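Local coordinates for putative exported protein (Bordetella pertussis Tohama I, PDB 2PFZ) that binds pyroglutamic acid as an extracytoplasmic solute receptor, probably handing it on to a tripartite ATP-independent periplasmic transporter, at residues 43-46 / 51-54; 281-286 / 293-298; 174-179 / 193-198. All blocks are in the same frame, centred on the assembly; numbering follows the deposited sequence.

Contact 1 of 3, residues 43-46 / 51-54; sequences SLYK and KRAV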
loop_
_atom_site.group_PDB
_atom_site.type_symbol
_atom_site.label_atom_id
_atom_site.label_comp_id
_atom_site.label_asym_id
_atom_site.label_seq_id
_atom_site.Cartn_x
_atom_site.Cartn_y
_atom_site.Cartn_z
ATOM N N SER A 43 8.788 -3.873 14.027
ATOM C CA SER A 43 9.455 -4.152 15.308
ATOM C C SER A 43 8.549 -3.998 16.536
ATOM O O SER A 43 8.744 -4.707 17.543
ATOM C CB SER A 43 10.727 -3.301 15.464
ATOM O OG SER A 43 10.475 -1.926 15.250
ATOM N N LEU A 44 7.581 -3.089 16.461
ATOM C CA LEU A 44 6.657 -2.842 17.581
ATOM C C LEU A 44 5.291 -3.448 17.317
ATOM O O LEU A 44 4.778 -4.245 18.120
ATOM C CB LEU A 44 6.493 -1.343 17.823
ATOM C CG LEU A 44 5.672 -0.997 19.064
ATOM C CD1 LEU A 44 6.251 -1.652 20.352
ATOM C CD2 LEU A 44 5.576 0.515 19.194
ATOM N N TYR A 45 4.689 -3.033 16.205
ATOM C CA TYR A 45 3.474 -3.675 15.719
ATOM C C TYR A 45 3.652 -4.131 14.281
ATOM O O TYR A 45 4.386 -3.492 13.509
ATOM C CB TYR A 45 2.303 -2.702 15.847
ATOM C CG TYR A 45 2.005 -2.397 17.294
ATOM C CD1 TYR A 45 1.309 -3.327 18.095
ATOM C CD2 TYR A 45 2.418 -1.201 17.871
ATOM C CE1 TYR A 45 1.060 -3.071 19.427
ATOM C CE2 TYR A 45 2.150 -0.923 19.220
ATOM C CZ TYR A 45 1.483 -1.861 19.988
ATOM O OH TYR A 45 1.225 -1.569 21.329
ATOM N N LYS A 46 2.987 -5.229 13.928
ATOM C CA LYS A 46 3.074 -5.796 12.561
ATOM C C LYS A 46 1.952 -5.234 11.692
ATOM O O LYS A 46 1.001 -4.671 12.216
ATOM C CB LYS A 46 2.924 -7.312 12.632
ATOM C CG LYS A 46 4.069 -8.024 13.341
ATOM C CD LYS A 46 3.647 -9.425 13.639
ATOM C CE LYS A 46 4.832 -10.326 13.889
ATOM N NZ LYS A 46 5.571 -9.819 15.040
ATOM N N LYS A 51 -3.629 -0.751 12.784
ATOM C CA LYS A 51 -4.860 0.039 12.856
ATOM C C LYS A 51 -5.482 -0.108 14.240
ATOM O O LYS A 51 -5.896 0.892 14.840
ATOM C CB LYS A 51 -5.883 -0.326 11.766
ATOM C CG LYS A 51 -7.141 0.621 11.712
ATOM C CD LYS A 51 -8.258 0.042 10.773
ATOM C CE LYS A 51 -9.437 -0.541 11.623
ATOM N NZ LYS A 51 -8.992 -1.024 13.040
ATOM N N ARG A 52 -5.525 -1.345 14.748
ATOM C CA ARG A 52 -6.035 -1.601 16.107
ATOM C C ARG A 52 -5.167 -0.917 17.171
ATOM O O ARG A 52 -5.690 -0.389 18.157
ATOM C CB ARG A 52 -6.130 -3.115 16.358
ATOM C CG ARG A 52 -6.744 -3.546 17.690
ATOM C CD ARG A 52 -5.691 -3.670 18.813
ATOM N NE ARG A 52 -4.719 -4.743 18.570
ATOM C CZ ARG A 52 -3.448 -4.716 18.963
ATOM N NH1 ARG A 52 -2.988 -3.659 19.614
ATOM N NH2 ARG A 52 -2.640 -5.741 18.688
ATOM N N ALA A 53 -3.850 -0.907 16.958
ATOM C CA ALA A 53 -2.927 -0.221 17.879
ATOM C C ALA A 53 -3.234 1.279 17.998
ATOM O O ALA A 53 -3.254 1.819 19.102
ATOM C CB ALA A 53 -1.489 -0.458 17.461
ATOM N N VAL A 54 -3.502 1.940 16.871
ATOM C CA VAL A 54 -3.848 3.361 16.866
ATOM C C VAL A 54 -5.306 3.578 17.352
ATOM O O VAL A 54 -5.584 4.540 18.048
ATOM C CB VAL A 54 -3.655 4.006 15.459
ATOM C CG1 VAL A 54 -4.138 5.467 15.447
ATOM C CG2 VAL A 54 -2.196 3.922 15.031
#
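Tyr-45 lays the flat of its ring against Ala-53, so that a loop residue covers the small side chain of a helix residue. At the start of the side chain, CB is set toward the helix, and the first torsion (chi1 -66°) keeps CG anti to the carbonyl carbon and beside the backbone N. CG and CD2 each lie 4.0 Å from the methyl CB of Ala-53. CD1, CE1, CE2 and CZ are only slightly farther away, and this evenness shows that the methyl sits over the middle of the ring rather than over one bond. The geometry is a textbook CH-pi contact: Ala-53 CB stands 3.8 Å from the ring centroid and just 4° off the ring normal. Alanine suits the place, because a single methyl lets the whole aromatic face settle on the helix, and the face gives this methyl a broad apolar surface to lie against. CE1 has a further neighbour, NH1 of Arg-52, at 4.1 Å. The arginine's first bond does not point at the ring, but bends at chi2 and chi3 bring its end nearer; there the guanidinium and the ring are nearly perpendicular, 80° apart, in a looser, oblique contact. At the tip, the phenol OH lies beyond the methyl.

Tyr-45 belongs to the loop that leads from strand 35-39 to helix 50-55, a strand-to-helix connection of the periplasmic binding protein fold, and the ring ties this loop back onto the helix it feeds. The helix is held in turn by the sheet beyond it: Val-54 O accepts a hydrogen bond from Asn-213 ND2 of strand 207-213, while the Val-54 and Lys-51 side chains rest on Met-111 of strand 111-118.

Contact 2 of 3, residues 281-286 / 293-298; sequences DDWLKK and AMIDAY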
loop_
_atom_site.group_PDB
_atom_site.type_symbol
_atom_site.label_atom_id
_atom_site.label_comp_id
_atom_site.label_asym_id
_atom_site.label_seq_id
_atom_site.Cartn_x
_atom_site.Cartn_y
_atom_site.Cartn_z
ATOM N N ASP A 281 -17.375 -5.452 -9.684
ATOM C CA ASP A 281 -18.767 -5.870 -9.493
ATOM C C ASP A 281 -19.005 -6.376 -8.056
ATOM O O ASP A 281 -19.916 -5.898 -7.346
ATOM C CB ASP A 281 -19.203 -6.915 -10.526
ATOM C CG ASP A 281 -20.689 -7.208 -10.443
ATOM O OD1 ASP A 281 -21.482 -6.289 -10.690
ATOM O OD2 ASP A 281 -21.057 -8.350 -10.105
ATOM N N ASP A 282 -18.171 -7.307 -7.609
ATOM C CA ASP A 282 -18.290 -7.845 -6.267
ATOM C C ASP A 282 -18.212 -6.699 -5.249
ATOM O O ASP A 282 -18.994 -6.648 -4.288
ATOM C CB ASP A 282 -17.143 -8.833 -5.978
ATOM C CG ASP A 282 -17.254 -10.136 -6.735
ATOM O OD1 ASP A 282 -18.334 -10.439 -7.261
ATOM O OD2 ASP A 282 -16.235 -10.876 -6.781
ATOM N N TRP A 283 -17.279 -5.778 -5.478
ATOM C CA TRP A 283 -17.026 -4.662 -4.547
ATOM C C TRP A 283 -18.242 -3.734 -4.473
ATOM O O TRP A 283 -18.705 -3.390 -3.386
ATOM C CB TRP A 283 -15.751 -3.896 -4.953
ATOM C CG TRP A 283 -15.394 -2.793 -3.980
ATOM C CD1 TRP A 283 -14.742 -2.924 -2.793
ATOM C CD2 TRP A 283 -15.703 -1.406 -4.118
ATOM N NE1 TRP A 283 -14.613 -1.699 -2.178
ATOM C CE2 TRP A 283 -15.190 -0.748 -2.977
ATOM C CE3 TRP A 283 -16.364 -0.650 -5.101
ATOM C CZ2 TRP A 283 -15.309 0.633 -2.792
ATOM C CZ3 TRP A 283 -16.500 0.715 -4.908
ATOM C CH2 TRP A 283 -15.960 1.344 -3.764
ATOM N N LEU A 284 -18.787 -3.369 -5.633
ATOM C CA LEU A 284 -20.003 -2.554 -5.688
ATOM C C LEU A 284 -21.142 -3.207 -4.890
ATOM O O LEU A 284 -21.837 -2.544 -4.108
ATOM C CB LEU A 284 -20.392 -2.318 -7.145
ATOM C CG LEU A 284 -20.145 -0.992 -7.896
ATOM C CD1 LEU A 284 -19.402 0.067 -7.126
ATOM C CD2 LEU A 284 -19.539 -1.176 -9.299
ATOM N N LYS A 285 -21.286 -4.517 -5.040
ATOM C CA LYS A 285 -22.290 -5.279 -4.288
ATOM C C LYS A 285 -22.067 -5.257 -2.776
ATOM O O LYS A 285 -23.024 -5.067 -2.020
ATOM C CB LYS A 285 -22.388 -6.716 -4.820
ATOM C CG LYS A 285 -23.149 -6.802 -6.137
ATOM C CD LYS A 285 -23.113 -8.211 -6.707
ATOM C CE LYS A 285 -23.659 -8.228 -8.129
ATOM N NZ LYS A 285 -23.261 -9.494 -8.795
ATOM N N LYS A 286 -20.816 -5.417 -2.332
ATOM C CA LYS A 286 -20.510 -5.309 -0.910
ATOM C C LYS A 286 -20.713 -3.889 -0.406
ATOM O O LYS A 286 -21.139 -3.683 0.726
ATOM C CB LYS A 286 -19.055 -5.669 -0.598
ATOM C CG LYS A 286 -18.577 -7.031 -1.031
ATOM C CD LYS A 286 -17.148 -7.210 -0.549
ATOM C CE LYS A 286 -16.234 -7.619 -1.694
ATOM N NZ LYS A 286 -14.841 -7.820 -1.195
ATOM N N ALA A 293 -21.069 5.889 -5.061
ATOM C CA ALA A 293 -20.691 7.288 -4.942
ATOM C C ALA A 293 -19.201 7.459 -5.186
ATOM O O ALA A 293 -18.806 8.388 -5.883
ATOM C CB ALA A 293 -21.077 7.853 -3.579
ATOM N N MET A 294 -18.388 6.572 -4.618
ATOM C CA MET A 294 -16.934 6.659 -4.788
ATOM C C MET A 294 -16.585 6.479 -6.250
ATOM O O MET A 294 -15.818 7.241 -6.811
ATOM C CB MET A 294 -16.221 5.608 -3.941
ATOM C CG MET A 294 -16.110 6.020 -2.464
ATOM S SD MET A 294 -15.235 4.855 -1.420
ATOM C CE MET A 294 -16.624 4.012 -0.655
ATOM N N ILE A 295 -17.172 5.467 -6.873
ATOM C CA ILE A 295 -16.827 5.178 -8.253
ATOM C C ILE A 295 -17.290 6.315 -9.182
ATOM O O ILE A 295 -16.567 6.689 -10.110
ATOM C CB ILE A 295 -17.289 3.742 -8.658
ATOM C CG1 ILE A 295 -16.176 2.996 -9.418
ATOM C CG2 ILE A 295 -18.636 3.763 -9.340
ATOM C CD1 ILE A 295 -14.975 2.602 -8.503
ATOM N N ASP A 296 -18.462 6.893 -8.908
ATOM C CA ASP A 296 -18.932 8.047 -9.669
ATOM C C ASP A 296 -17.998 9.231 -9.528
ATOM O O ASP A 296 -17.624 9.836 -10.540
ATOM C CB ASP A 296 -20.376 8.438 -9.313
ATOM C CG ASP A 296 -21.410 7.404 -9.778
ATOM O OD1 ASP A 296 -21.086 6.467 -10.549
ATOM O OD2 ASP A 296 -22.578 7.534 -9.387
ATOM N N ALA A 297 -17.583 9.544 -8.291
ATOM C CA ALA A 297 -16.643 10.657 -8.069
ATOM C C ALA A 297 -15.314 10.425 -8.761
ATOM O O ALA A 297 -14.715 11.358 -9.281
ATOM C CB ALA A 297 -16.422 10.927 -6.570
ATOM N N TYR A 298 -14.847 9.176 -8.771
ATOM C CA TYR A 298 -13.593 8.852 -9.450
ATOM C C TYR A 298 -13.719 9.059 -10.966
ATOM O O TYR A 298 -12.791 9.550 -11.630
ATOM C CB TYR A 298 -13.207 7.408 -9.150
ATOM C CG TYR A 298 -12.083 6.863 -9.994
ATOM C CD1 TYR A 298 -10.824 7.474 -9.987
ATOM C CD2 TYR A 298 -12.270 5.744 -10.803
ATOM C CE1 TYR A 298 -9.782 6.983 -10.770
ATOM C CE2 TYR A 298 -11.225 5.243 -11.591
ATOM C CZ TYR A 298 -9.991 5.869 -11.558
ATOM O OH TYR A 298 -8.930 5.401 -12.312
#
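While Trp-283 and Leu-284 reach across to Met-294 and Ile-295, the shortest polar bond of the contact is a salt bridge on another face of the first helix: Lys-285 NZ lies 2.8 Å from Asp-281 OD2, on its syn side. The pair is one helical turn apart, a spacing that suits opposite charges. The motif is a pair of consecutive helices, 266-287 and 289-299, joined by a sharp turn; their segments 281-286 and 293-298 run at 126° to each other. Because the axes of these segments come no closer than 11.6 Å, long side chains must span the gap. Trp-283, with CG anti to its amide nitrogen (chi1 -176°), extends its benzene ring to the second helix, where CH2 meets Met-294 CE at 4.2 Å. Flexible methionine bends at its last torsion to bring that methyl in. The indole NE1 is buried but satisfied, donating to Pro-74 O, and Met-294 also leans on Phe-101 of helix 88-107. Next to CH2, the ring atom CZ3 of Trp-283 touches Ile-295 CD1 at 4.3 Å, and branched isoleucine uses its other methyl on the next neighbour: CG2 stands 4.4 Å from Leu-284 CD1.

Contact 3 of 3, residues 174-179 / 193-198; sequences GVIDSY and EYIKKF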
loop_
_atom_site.group_PDB
_atom_site.type_symbol
_atom_site.label_atom_id
_atom_site.label_comp_id
_atom_site.label_asym_id
_atom_site.label_seq_id
_atom_site.Cartn_x
_atom_site.Cartn_y
_atom_site.Cartn_z
ATOM N N GLY A 174 11.539 -21.258 -0.071
ATOM C CA GLY A 174 10.760 -21.794 -1.197
ATOM C C GLY A 174 9.282 -22.028 -0.947
ATOM O O GLY A 174 8.621 -22.777 -1.692
ATOM N N VAL A 175 8.739 -21.373 0.074
ATOM C CA VAL A 175 7.309 -21.477 0.350
ATOM C C VAL A 175 6.483 -20.819 -0.759
ATOM O O VAL A 175 5.347 -21.234 -1.033
ATOM C CB VAL A 175 6.952 -20.860 1.737
ATOM C CG1 VAL A 175 5.467 -20.940 1.998
ATOM C CG2 VAL A 175 7.734 -21.573 2.865
ATOM N N ILE A 176 7.054 -19.784 -1.382
ATOM C CA ILE A 176 6.407 -19.046 -2.480
ATOM C C ILE A 176 7.404 -18.781 -3.610
ATOM O O ILE A 176 8.587 -18.571 -3.349
ATOM C CB ILE A 176 5.770 -17.698 -1.983
ATOM C CG1 ILE A 176 6.834 -16.697 -1.478
ATOM C CG2 ILE A 176 4.691 -17.960 -0.946
ATOM C CD1 ILE A 176 7.322 -15.675 -2.566
ATOM N N ASP A 177 6.916 -18.784 -4.852
ATOM C CA ASP A 177 7.765 -18.660 -6.055
ATOM C C ASP A 177 7.414 -17.437 -6.913
ATOM O O ASP A 177 8.042 -17.182 -7.964
ATOM C CB ASP A 177 7.663 -19.937 -6.929
ATOM C CG ASP A 177 6.218 -20.272 -7.360
ATOM O OD1 ASP A 177 5.335 -19.393 -7.347
ATOM O OD2 ASP A 177 5.938 -21.439 -7.742
ATOM N N SER A 178 6.377 -16.719 -6.480
ATOM C CA SER A 178 5.762 -15.651 -7.259
ATOM C C SER A 178 4.945 -14.765 -6.319
ATOM O O SER A 178 4.547 -15.201 -5.243
ATOM C CB SER A 178 4.824 -16.234 -8.323
ATOM O OG SER A 178 3.722 -16.914 -7.720
ATOM N N TYR A 179 4.716 -13.529 -6.754
ATOM C CA TYR A 179 3.823 -12.586 -6.104
ATOM C C TYR A 179 3.599 -11.296 -6.906
ATOM O O TYR A 179 4.358 -10.974 -7.806
ATOM C CB TYR A 179 4.284 -12.254 -4.680
ATOM C CG TYR A 179 5.550 -11.461 -4.523
ATOM C CD1 TYR A 179 6.799 -12.083 -4.603
ATOM C CD2 TYR A 179 5.513 -10.090 -4.212
ATOM C CE1 TYR A 179 7.972 -11.356 -4.430
ATOM C CE2 TYR A 179 6.682 -9.360 -4.061
ATOM C CZ TYR A 179 7.915 -10.000 -4.162
ATOM O OH TYR A 179 9.100 -9.295 -3.975
ATOM N N GLU A 193 17.368 -12.471 -6.241
ATOM C CA GLU A 193 18.132 -13.670 -5.901
ATOM C C GLU A 193 17.341 -14.970 -6.194
ATOM O O GLU A 193 17.931 -16.008 -6.514
ATOM C CB GLU A 193 18.612 -13.598 -4.448
ATOM C CG GLU A 193 19.642 -12.497 -4.217
ATOM C CD GLU A 193 20.083 -12.360 -2.774
ATOM O OE1 GLU A 193 19.404 -12.906 -1.884
ATOM O OE2 GLU A 193 21.121 -11.701 -2.524
ATOM N N TYR A 194 16.012 -14.895 -6.146
ATOM C CA TYR A 194 15.170 -16.083 -6.185
ATOM C C TYR A 194 14.155 -16.095 -7.300
ATOM O O TYR A 194 13.699 -17.160 -7.723
ATOM C CB TYR A 194 14.424 -16.228 -4.860
ATOM C CG TYR A 194 15.337 -16.407 -3.680
ATOM C CD1 TYR A 194 15.900 -17.650 -3.400
ATOM C CD2 TYR A 194 15.647 -15.336 -2.848
ATOM C CE1 TYR A 194 16.754 -17.816 -2.311
ATOM C CE2 TYR A 194 16.490 -15.498 -1.756
ATOM C CZ TYR A 194 17.036 -16.737 -1.494
ATOM O OH TYR A 194 17.872 -16.899 -0.408
ATOM N N ILE A 195 13.783 -14.904 -7.760
ATOM C CA ILE A 195 12.736 -14.769 -8.769
ATOM C C ILE A 195 13.261 -13.859 -9.882
ATOM O O ILE A 195 13.765 -12.777 -9.610
ATOM C CB ILE A 195 11.422 -14.233 -8.134
ATOM C CG1 ILE A 195 10.953 -15.151 -7.003
ATOM C CG2 ILE A 195 10.338 -14.109 -9.169
ATOM C CD1 ILE A 195 9.771 -14.631 -6.184
ATOM N N LYS A 196 13.135 -14.304 -11.129
ATOM C CA LYS A 196 13.889 -13.715 -12.241
ATOM C C LYS A 196 13.157 -12.769 -13.194
ATOM O O LYS A 196 13.802 -12.178 -14.060
ATOM C CB LYS A 196 14.543 -14.824 -13.076
ATOM C CG LYS A 196 16.031 -14.918 -12.906
ATOM C CD LYS A 196 16.390 -15.382 -11.512
ATOM C CE LYS A 196 17.678 -14.750 -11.082
ATOM N NZ LYS A 196 18.176 -15.416 -9.857
ATOM N N LYS A 197 11.831 -12.676 -13.083
ATOM C CA LYS A 197 11.035 -11.850 -13.996
ATOM C C LYS A 197 10.161 -10.916 -13.174
ATOM O O LYS A 197 9.747 -11.269 -12.068
ATOM C CB LYS A 197 10.129 -12.702 -14.917
ATOM C CG LYS A 197 10.859 -13.705 -15.841
ATOM C CD LYS A 197 9.866 -14.635 -16.533
ATOM C CE LYS A 197 10.530 -15.883 -17.176
ATOM N NZ LYS A 197 11.901 -15.613 -17.691
ATOM N N PHE A 198 9.896 -9.727 -13.714
ATOM C CA PHE A 198 8.855 -8.835 -13.197
ATOM C C PHE A 198 8.070 -8.336 -14.407
ATOM O O PHE A 198 8.619 -7.618 -15.254
ATOM C CB PHE A 198 9.491 -7.656 -12.450
ATOM C CG PHE A 198 8.515 -6.631 -11.947
ATOM C CD1 PHE A 198 7.772 -6.862 -10.797
ATOM C CD2 PHE A 198 8.398 -5.391 -12.582
ATOM C CE1 PHE A 198 6.860 -5.899 -10.308
ATOM C CE2 PHE A 198 7.504 -4.428 -12.114
ATOM C CZ PHE A 198 6.750 -4.666 -10.965
#
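Ile-195 drives its side chain into the bend of residues 176-179, where the chain enters strand 178-181. In this periplasmic binding protein fold the two segments lead into strands 178-181 and 197-199 of a mixed six-stranded sheet. Both strands run the same way on the two flanks of strand 123-126, so the contact bridges the beginnings of a beta-alpha-beta crossover that skips the middle strand.

The tight part gathers round one methyl. Ile-195 CD1 comes within 3.6 Å of Asp-177 O and 4.0 Å of Ser-178 N, lying against the peptide link itself. The extended end of the chain (chi2 172°) carries CD1 that far forward. The same methyl meets Tyr-179 CE1 at 4.1 Å, arriving at the ring edge near its plane, and touches Ile-176 CD1 more loosely at 4.5 Å. Isoleucine fits because its long branch reaches into the bend while CG2 covers the flank of Asp-177 O; Met-171 of helix 167-172 packs on both Ile-176 and Ile-195. Tyr-179 is fixed by stacking on Phe-125 and by a hydrogen bond between its OH and Thr-191 OG1, and its side chain lies about 5 Å from bound pyroglutamic acid, so Tyr-179 links the cluster to the neighbourhood of the ligand.

Away from this methyl the contact slackens. Tyr-194 directs its CB bond toward the other segment, yet its side chain makes no contact there and is exposed. Gly-174, whose positive phi closes the preceding helix in a Schellman motif, begins the segment well clear of Ile-195. Asp-177 is partly exposed, and its carboxylate turns to other partners: OD1 has a weak hydrogen bond with Lys-140 N, and Ser-178 OG donates to Asp-177 OD1 at 3.0 Å, meeting it nearly along the C-O axis.

How the contacts relate
From the N terminus, contact 1 comes first and closes a short loop, bringing the approach to helix 50-55 back onto that helix. The chain next reaches contact 3, whose larger loop contains helix 183-188 and joins the entrances of strands 178-181 and 197-199 in the six-stranded sheet. Contact 2 is last, folding the C-terminal helix 289-299 against the end of helix 266-287. The three closures follow one another in series; none nests or crosses. They are also well apart in space, with centres 28 to 33 Å from each other and no touching atoms. Of the three, contact 3 lies beside the bound pyroglutamic acid through Tyr-179.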